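Local atomic coordinates of alpha-/beta-galactoside alpha-2,3-sialyltransferase (Photobacterium phosphoreum, PDB entry 2ZWI), a protein that probably transfers sialic acid from a CMP-linked donor to galactosides through an alpha-2,3 linkage, and binds CMP. Residues Leu276-Asn287 and Met296-Phe305. Residues are numbered along the deposited sequence; the frame is centred on the assembly and turned at random.
Sequences LFFKGHPSATYN and MIEIYNKIPF. With C5P (cytidine-5'-monophosphate), chain C.
Over one face of the Phe277 ring lies Ile297, its CB 4.0 Å from the ring centroid in a CH-pi contact, while Ile299 CD1 approaches the same ring obliquely. On the other side of the sheet Met296 comes obliquely to the Phe278 ring, a Met-aromatic contact in which Met296 CE also lies 3.7 Å from Phe278 CD1. At the edge of the Phe305 ring sits Lys279 CG. Most of these side chains come from two neighbouring parallel strands, 276-279 and 297-299, joined through helix 287-294 as a beta-alpha-beta unit in the nucleotide-binding half of a GT-B fold. Past Lys279 the direct ladder ends although the chains stay close, and a water bridges Gly280 N and Ile299 O.

The loops that follow illustrate how such a fold builds its ligand site at the C-terminal ends of its strands. Bends at chi2 (39°) and chi4 (72°) bring Lys279 NZ to Gly280 O, nearly along its C=O axis, and across to Asn301 O from above the carbonyl plane, each 2.8 Å away. Cytosine O2 accepts from Phe305 N and, weakly, from Lys279 NZ, whereas N4 donates to Lys279 O. Pro282 CD packs 3.4 Å from N1 of CMP, and Lys302 NZ bonds Pro282 O at 2.8 Å. Beside the base, His281 is held by Ser283 N at ND1, in the ring plane, and its NE2 donates to O2P of CMP at 2.8 Å, N-H...O angle 166°.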
ATOM      1  N   LEU A 276      21.379  -4.805  14.000  1.00 12.67           N
ATOM      2  CA  LEU A 276      20.224  -5.552  13.516  1.00 12.57           C
ATOM      3  C   LEU A 276      18.942  -5.101  14.197  1.00 12.42           C
ATOM      4  O   LEU A 276      18.873  -5.047  15.425  1.00 12.06           O
ATOM      5  CB  LEU A 276      20.417  -7.047  13.746  1.00 12.75           C
ATOM      6  CG  LEU A 276      21.679  -7.720  13.210  1.00 12.52           C
ATOM      7  CD1 LEU A 276      21.540  -9.238  13.443  1.00 13.87           C
ATOM      8  CD2 LEU A 276      21.923  -7.389  11.725  1.00 12.86           C
ATOM      9  N   PHE A 277      17.945  -4.782  13.375  1.00 11.25           N
ATOM     10  CA  PHE A 277      16.636  -4.358  13.823  1.00 10.94           C
ATOM     11  C   PHE A 277      15.628  -5.394  13.338  1.00 10.85           C
ATOM     12  O   PHE A 277      15.773  -5.957  12.242  1.00 10.34           O
ATOM     13  CB  PHE A 277      16.290  -2.998  13.210  1.00 10.72           C
ATOM     14  CG  PHE A 277      17.023  -1.822  13.832  1.00 11.23           C
ATOM     15  CD1 PHE A 277      16.337  -0.908  14.633  1.00 12.67           C
ATOM     16  CD2 PHE A 277      18.373  -1.612  13.595  1.00 10.90           C
ATOM     17  CE1 PHE A 277      17.001   0.192  15.194  1.00 12.45           C
ATOM     18  CE2 PHE A 277      19.047  -0.519  14.160  1.00 12.00           C
ATOM     19  CZ  PHE A 277      18.362   0.381  14.952  1.00 11.15           C
ATOM     20  N   PHE A 278      14.618  -5.659  14.153  1.00 10.18           N
ATOM     21  CA  PHE A 278      13.549  -6.547  13.739  1.00 10.21           C
ATOM     22  C   PHE A 278      12.252  -5.760  13.607  1.00 10.17           C
ATOM     23  O   PHE A 278      11.769  -5.182  14.580  1.00 10.34           O
ATOM     24  CB  PHE A 278      13.376  -7.710  14.734  1.00 10.00           C
ATOM     25  CG  PHE A 278      12.289  -8.677  14.339  1.00 10.36           C
ATOM     26  CD1 PHE A 278      12.537  -9.672  13.399  1.00  9.52           C
ATOM     27  CD2 PHE A 278      11.014  -8.579  14.891  1.00 11.29           C
ATOM     28  CE1 PHE A 278      11.524 -10.543  13.003  1.00 10.99           C
ATOM     29  CE2 PHE A 278      10.003  -9.457  14.514  1.00 10.98           C
ATOM     30  CZ  PHE A 278      10.264 -10.438  13.561  1.00  9.58           C
ATOM     31  N   LYS A 279      11.696  -5.730  12.401  1.00 10.11           N
ATOM     32  CA  LYS A 279      10.368  -5.167  12.201  1.00  9.87           C
ATOM     33  C   LYS A 279       9.370  -6.296  11.953  1.00  9.73           C
ATOM     34  O   LYS A 279       9.300  -6.867  10.853  1.00  9.76           O
ATOM     35  CB  LYS A 279      10.359  -4.129  11.068  1.00  9.81           C
ATOM     36  CG  LYS A 279       8.991  -3.490  10.771  1.00 10.64           C
ATOM     37  CD  LYS A 279       8.210  -3.214  12.052  1.00 12.11           C
ATOM     38  CE  LYS A 279       6.883  -2.538  11.779  1.00 10.03           C
ATOM     39  NZ  LYS A 279       5.851  -3.415  11.172  1.00  9.11           N
ATOM     40  N   GLY A 280       8.608  -6.629  12.994  1.00  9.39           N
ATOM     41  CA  GLY A 280       7.610  -7.688  12.888  1.00  9.08           C
ATOM     42  C   GLY A 280       6.421  -7.285  12.029  1.00  8.43           C
ATOM     43  O   GLY A 280       6.115  -6.095  11.877  1.00  7.77           O
ATOM     44  N   HIS A 281       5.762  -8.284  11.455  1.00  8.15           N
ATOM     45  CA  HIS A 281       4.515  -8.081  10.737  1.00  8.67           C
ATOM     46  C   HIS A 281       3.451  -7.637  11.754  1.00  9.33           C
ATOM     47  O   HIS A 281       3.418  -8.174  12.848  1.00  9.62           O
ATOM     48  CB  HIS A 281       4.115  -9.397  10.055  1.00  8.69           C
ATOM     49  CG  HIS A 281       3.021  -9.260   9.041  1.00  9.36           C
ATOM     50  ND1 HIS A 281       1.710  -9.014   9.389  1.00  9.56           N
ATOM     51  CD2 HIS A 281       3.038  -9.374   7.692  1.00  9.04           C
ATOM     52  CE1 HIS A 281       0.971  -8.962   8.293  1.00 11.58           C
ATOM     53  NE2 HIS A 281       1.754  -9.173   7.249  1.00  9.52           N
ATOM     54  N   PRO A 282       2.613  -6.629  11.411  1.00 10.22           N
ATOM     55  CA  PRO A 282       1.538  -6.121  12.273  1.00 11.01           C
ATOM     56  C   PRO A 282       0.606  -7.186  12.861  1.00 11.64           C
ATOM     57  O   PRO A 282       0.101  -7.005  13.970  1.00 12.06           O
ATOM     58  CB  PRO A 282       0.762  -5.192  11.339  1.00 10.87           C
ATOM     59  CG  PRO A 282       1.814  -4.662  10.437  1.00 11.51           C
ATOM     60  CD  PRO A 282       2.673  -5.866  10.146  1.00 10.38           C
ATOM     61  N   SER A 283       0.374  -8.277  12.140  1.00 12.45           N
ATOM     62  CA  SER A 283      -0.489  -9.337  12.677  1.00 13.92           C
ATOM     63  C   SER A 283       0.247 -10.548  13.301  1.00 14.37           C
ATOM     64  O   SER A 283      -0.403 -11.435  13.866  1.00 15.04           O
ATOM     65  CB  SER A 283      -1.536  -9.768  11.631  1.00 14.22           C
ATOM     66  OG  SER A 283      -0.940 -10.498  10.578  1.00 17.23           O
ATOM     67  N   ALA A 284       1.585 -10.573  13.255  1.00 13.53           N
ATOM     68  CA  ALA A 284       2.335 -11.683  13.876  1.00 13.19           C
ATOM     69  C   ALA A 284       2.340 -11.607  15.414  1.00 13.34           C
ATOM     70  O   ALA A 284       2.412 -10.516  16.004  1.00 12.36           O
ATOM     71  CB  ALA A 284       3.760 -11.769  13.335  1.00 12.48           C
ATOM     72  N   THR A 285       2.276 -12.782  16.042  1.00 13.48           N
ATOM     73  CA  THR A 285       2.255 -12.881  17.500  0.50 14.14           C
ATOM     74  C   THR A 285       3.423 -13.722  18.031  1.00 14.15           C
ATOM     75  O   THR A 285       3.490 -14.034  19.221  1.00 14.43           O
ATOM     76  CB  THR A 285       0.875 -13.386  18.018  0.50 14.25           C
ATOM     77  OG1 THR A 285       1.041 -14.172  19.204  0.50 15.78           O
ATOM     78  CG2 THR A 285       0.187 -14.226  16.973  0.50 14.41           C
ATOM     79  N   TYR A 286       4.351 -14.084  17.147  1.00 13.98           N
ATOM     80  CA  TYR A 286       5.557 -14.790  17.584  1.00 14.27           C
ATOM     81  C   TYR A 286       6.835 -13.932  17.556  1.00 14.88           C
ATOM     82  O   TYR A 286       7.934 -14.483  17.626  1.00 15.38           O
ATOM     83  CB  TYR A 286       5.760 -16.121  16.818  1.00 13.73           C
ATOM     84  CG  TYR A 286       5.718 -16.051  15.287  1.00 12.89           C
ATOM     85  CD1 TYR A 286       6.141 -14.915  14.589  1.00 12.65           C
ATOM     86  CD2 TYR A 286       5.297 -17.148  14.545  1.00 12.48           C
ATOM     87  CE1 TYR A 286       6.124 -14.879  13.196  1.00 10.99           C
ATOM     88  CE2 TYR A 286       5.273 -17.121  13.163  1.00 11.48           C
ATOM     89  CZ  TYR A 286       5.677 -15.976  12.498  1.00 11.10           C
ATOM     90  OH  TYR A 286       5.659 -15.955  11.133  1.00 12.00           O
ATOM     91  N   ASN A 287       6.696 -12.606  17.466  1.00 14.87           N
ATOM     92  CA  ASN A 287       7.849 -11.697  17.327  1.00 16.01           C
ATOM     93  C   ASN A 287       8.883 -11.729  18.464  1.00 17.14           C
ATOM     94  O   ASN A 287      10.084 -11.599  18.214  1.00 16.66           O
ATOM     95  CB  ASN A 287       7.402 -10.241  17.120  1.00 15.49           C
ATOM     96  CG  ASN A 287       6.547 -10.051  15.886  1.00 16.13           C
ATOM     97  OD1 ASN A 287       5.635  -9.223  15.884  1.00 17.81           O
ATOM     98  ND2 ASN A 287       6.825 -10.810  14.839  1.00 13.58           N
ATOM     99  N   MET A 296      17.923  -8.621  18.754  1.00 20.36           N
ATOM    100  CA  MET A 296      17.671  -7.589  17.764  1.00 20.36           C
ATOM    101  C   MET A 296      16.943  -6.417  18.396  1.00 18.44           C
ATOM    102  O   MET A 296      16.159  -6.590  19.323  1.00 17.75           O
ATOM    103  CB  MET A 296      16.853  -8.175  16.620  1.00 19.98           C
ATOM    104  CG  MET A 296      17.656  -9.147  15.760  1.00 22.29           C
ATOM    105  SD  MET A 296      16.651  -9.878  14.486  1.00 24.96           S
ATOM    106  CE  MET A 296      15.427 -10.711  15.471  1.00 23.13           C
ATOM    107  N   ILE A 297      17.206  -5.224  17.885  1.00 17.38           N
ATOM    108  CA  ILE A 297      16.463  -4.041  18.303  1.00 16.80           C
ATOM    109  C   ILE A 297      15.042  -4.112  17.725  1.00 16.03           C
ATOM    110  O   ILE A 297      14.859  -4.138  16.512  1.00 15.15           O
ATOM    111  CB  ILE A 297      17.163  -2.734  17.850  1.00 16.68           C
ATOM    112  CG1 ILE A 297      18.599  -2.678  18.386  1.00 17.66           C
ATOM    113  CG2 ILE A 297      16.366  -1.513  18.289  1.00 16.68           C
ATOM    114  CD1 ILE A 297      19.323  -1.391  18.051  1.00 17.27           C
ATOM    115  N   GLU A 298      14.046  -4.136  18.605  1.00 15.19           N
ATOM    116  CA  GLU A 298      12.648  -4.192  18.177  1.00 15.23           C
ATOM    117  C   GLU A 298      12.088  -2.865  17.675  1.00 14.48           C
ATOM    118  O   GLU A 298      12.169  -1.834  18.352  1.00 13.90           O
ATOM    119  CB  GLU A 298      11.771  -4.709  19.315  1.00 14.81           C
ATOM    120  CG  GLU A 298      10.280  -4.748  18.999  1.00 16.34           C
ATOM    121  CD  GLU A 298       9.445  -5.155  20.204  1.00 17.38           C
ATOM    122  OE1 GLU A 298      10.044  -5.544  21.244  1.00 20.20           O
ATOM    123  OE2 GLU A 298       8.200  -5.086  20.112  1.00 18.43           O
ATOM    124  N   ILE A 299      11.501  -2.913  16.482  1.00 13.54           N
ATOM    125  CA  ILE A 299      10.644  -1.847  15.998  1.00 12.91           C
ATOM    126  C   ILE A 299       9.228  -2.393  16.148  1.00 13.05           C
ATOM    127  O   ILE A 299       8.894  -3.434  15.564  1.00 12.54           O
ATOM    128  CB  ILE A 299      10.946  -1.467  14.518  1.00 13.10           C
ATOM    129  CG1 ILE A 299      12.385  -0.957  14.371  1.00 12.15           C
ATOM    130  CG2 ILE A 299       9.942  -0.408  14.009  1.00 13.48           C
ATOM    131  CD1 ILE A 299      12.830  -0.774  12.923  1.00 12.42           C
ATOM    132  N   TYR A 300       8.424  -1.708  16.964  1.00 12.61           N
ATOM    133  CA  TYR A 300       7.056  -2.124  17.297  1.00 13.00           C
ATOM    134  C   TYR A 300       6.306  -2.616  16.064  1.00 12.45           C
ATOM    135  O   TYR A 300       6.134  -1.871  15.096  1.00 11.97           O
ATOM    136  CB  TYR A 300       6.312  -0.959  17.957  1.00 13.88           C
ATOM    137  CG  TYR A 300       4.928  -1.274  18.479  1.00 15.97           C
ATOM    138  CD1 TYR A 300       4.635  -2.498  19.102  1.00 17.89           C
ATOM    139  CD2 TYR A 300       3.922  -0.331  18.382  1.00 17.10           C
ATOM    140  CE1 TYR A 300       3.357  -2.765  19.589  1.00 18.39           C
ATOM    141  CE2 TYR A 300       2.657  -0.580  18.879  1.00 18.95           C
ATOM    142  CZ  TYR A 300       2.378  -1.788  19.477  1.00 17.56           C
ATOM    143  OH  TYR A 300       1.096  -1.994  19.945  1.00 17.29           O
ATOM    144  N   ASN A 301       5.868  -3.872  16.100  1.00 11.97           N
ATOM    145  CA  ASN A 301       5.327  -4.530  14.902  1.00 12.04           C
ATOM    146  C   ASN A 301       4.106  -3.848  14.282  1.00 12.25           C
ATOM    147  O   ASN A 301       3.915  -3.905  13.063  1.00 11.58           O
ATOM    148  CB  ASN A 301       5.060  -6.031  15.146  1.00 12.01           C
ATOM    149  CG  ASN A 301       3.801  -6.293  15.990  1.00 11.89           C
ATOM    150  OD1 ASN A 301       2.978  -7.136  15.637  1.00 14.01           O
ATOM    151  ND2 ASN A 301       3.655  -5.575  17.101  1.00  9.24           N
ATOM    152  N   LYS A 302       3.301  -3.188  15.115  1.00 12.76           N
ATOM    153  CA  LYS A 302       2.069  -2.539  14.643  1.00 13.27           C
ATOM    154  C   LYS A 302       2.318  -1.283  13.804  1.00 13.55           C
ATOM    155  O   LYS A 302       1.413  -0.810  13.115  1.00 14.37           O
ATOM    156  CB  LYS A 302       1.131  -2.222  15.821  1.00 13.46           C
ATOM    157  CG  LYS A 302       0.771  -3.428  16.670  1.00 13.16           C
ATOM    158  CD  LYS A 302      -0.026  -4.440  15.858  1.00 14.73           C
ATOM    159  CE  LYS A 302      -0.740  -5.445  16.764  1.00 14.49           C
ATOM    160  NZ  LYS A 302      -1.716  -6.197  15.939  1.00 16.10           N
ATOM    161  N   ILE A 303       3.523  -0.727  13.867  1.00 13.52           N
ATOM    162  CA  ILE A 303       3.861   0.417  13.003  1.00 13.76           C
ATOM    163  C   ILE A 303       3.944  -0.064  11.554  1.00 14.01           C
ATOM    164  O   ILE A 303       4.780  -0.910  11.232  1.00 14.14           O
ATOM    165  CB  ILE A 303       5.204   1.082  13.383  1.00 13.70           C
ATOM    166  CG1 ILE A 303       5.192   1.584  14.825  1.00 12.90           C
ATOM    167  CG2 ILE A 303       5.548   2.220  12.409  1.00 13.69           C
ATOM    168  CD1 ILE A 303       6.579   1.710  15.418  1.00 12.44           C
ATOM    169  N   PRO A 304       3.070   0.450  10.670  1.00 14.48           N
ATOM    170  CA  PRO A 304       3.249   0.040   9.276  1.00 14.75           C
ATOM    171  C   PRO A 304       4.564   0.586   8.728  1.00 14.97           C
ATOM    172  O   PRO A 304       4.903   1.754   8.982  1.00 14.80           O
ATOM    173  CB  PRO A 304       2.039   0.661   8.563  1.00 15.28           C
ATOM    174  CG  PRO A 304       1.630   1.812   9.437  1.00 15.56           C
ATOM    175  CD  PRO A 304       1.936   1.375  10.846  1.00 14.56           C
ATOM    176  N   PHE A 305       5.305  -0.251   8.001  1.00 14.74           N
ATOM    177  CA  PHE A 305       6.610   0.142   7.494  1.00 14.61           C
ATOM    178  C   PHE A 305       6.574   1.429   6.660  1.00 14.51           C
ATOM    179  O   PHE A 305       7.535   2.189   6.671  1.00 14.19           O
ATOM    180  CB  PHE A 305       7.258  -0.978   6.682  1.00 15.14           C
ATOM    181  CG  PHE A 305       8.763  -0.870   6.598  1.00 16.73           C
ATOM    182  CD1 PHE A 305       9.571  -1.590   7.470  1.00 19.87           C
ATOM    183  CD2 PHE A 305       9.369  -0.047   5.652  1.00 18.63           C
ATOM    184  CE1 PHE A 305      10.962  -1.495   7.395  1.00 19.68           C
ATOM    185  CE2 PHE A 305      10.756   0.068   5.579  1.00 19.82           C
ATOM    186  CZ  PHE A 305      11.551  -0.663   6.447  1.00 18.79           C
TER
HETATM  187  O3P C5P C   1       3.649  -8.682   4.189  1.00 13.32           O
HETATM  188  P   C5P C   1       2.329  -8.148   3.785  1.00 12.40           P
HETATM  189  O1P C5P C   1       2.270  -8.149   2.287  1.00 15.01           O
HETATM  190  O2P C5P C   1       1.250  -8.894   4.522  1.00 13.79           O
HETATM  191  O5' C5P C   1       2.323  -6.623   4.265  1.00 12.47           O
HETATM  192  C5' C5P C   1       1.133  -5.839   4.291  1.00 13.08           C
HETATM  193  C4' C5P C   1       1.432  -4.584   5.095  1.00 11.37           C
HETATM  194  O4' C5P C   1       1.845  -4.930   6.431  1.00 12.31           O
HETATM  195  C3' C5P C   1       2.616  -3.815   4.526  1.00 11.25           C
HETATM  196  O3' C5P C   1       2.214  -2.922   3.495  1.00 12.50           O
HETATM  197  C2' C5P C   1       3.125  -3.057   5.724  1.00 10.86           C
HETATM  198  O2' C5P C   1       2.233  -1.988   6.055  1.00 11.33           O
HETATM  199  C1' C5P C   1       2.915  -4.057   6.841  1.00 10.13           C
HETATM  200  N1  C5P C   1       4.104  -4.820   7.244  1.00  9.59           N
HETATM  201  C2  C5P C   1       5.034  -4.199   8.104  1.00 10.05           C
HETATM  202  N3  C5P C   1       6.113  -4.876   8.542  1.00  9.10           N
HETATM  203  C4  C5P C   1       6.329  -6.150   8.152  1.00  8.47           C
HETATM  204  C5  C5P C   1       5.433  -6.794   7.308  1.00  8.66           C
HETATM  205  C6  C5P C   1       4.303  -6.096   6.860  1.00  9.40           C
HETATM  206  O2  C5P C   1       4.875  -3.009   8.451  1.00 10.90           O
HETATM  207  N4  C5P C   1       7.421  -6.796   8.625  1.00  9.36           N
HETATM  208  O   HOH W   1       8.698  -6.041  15.808  1.00 11.86           O
HETATM  209  O   HOH W   2      -2.183  -9.587  15.599  1.00 11.80           O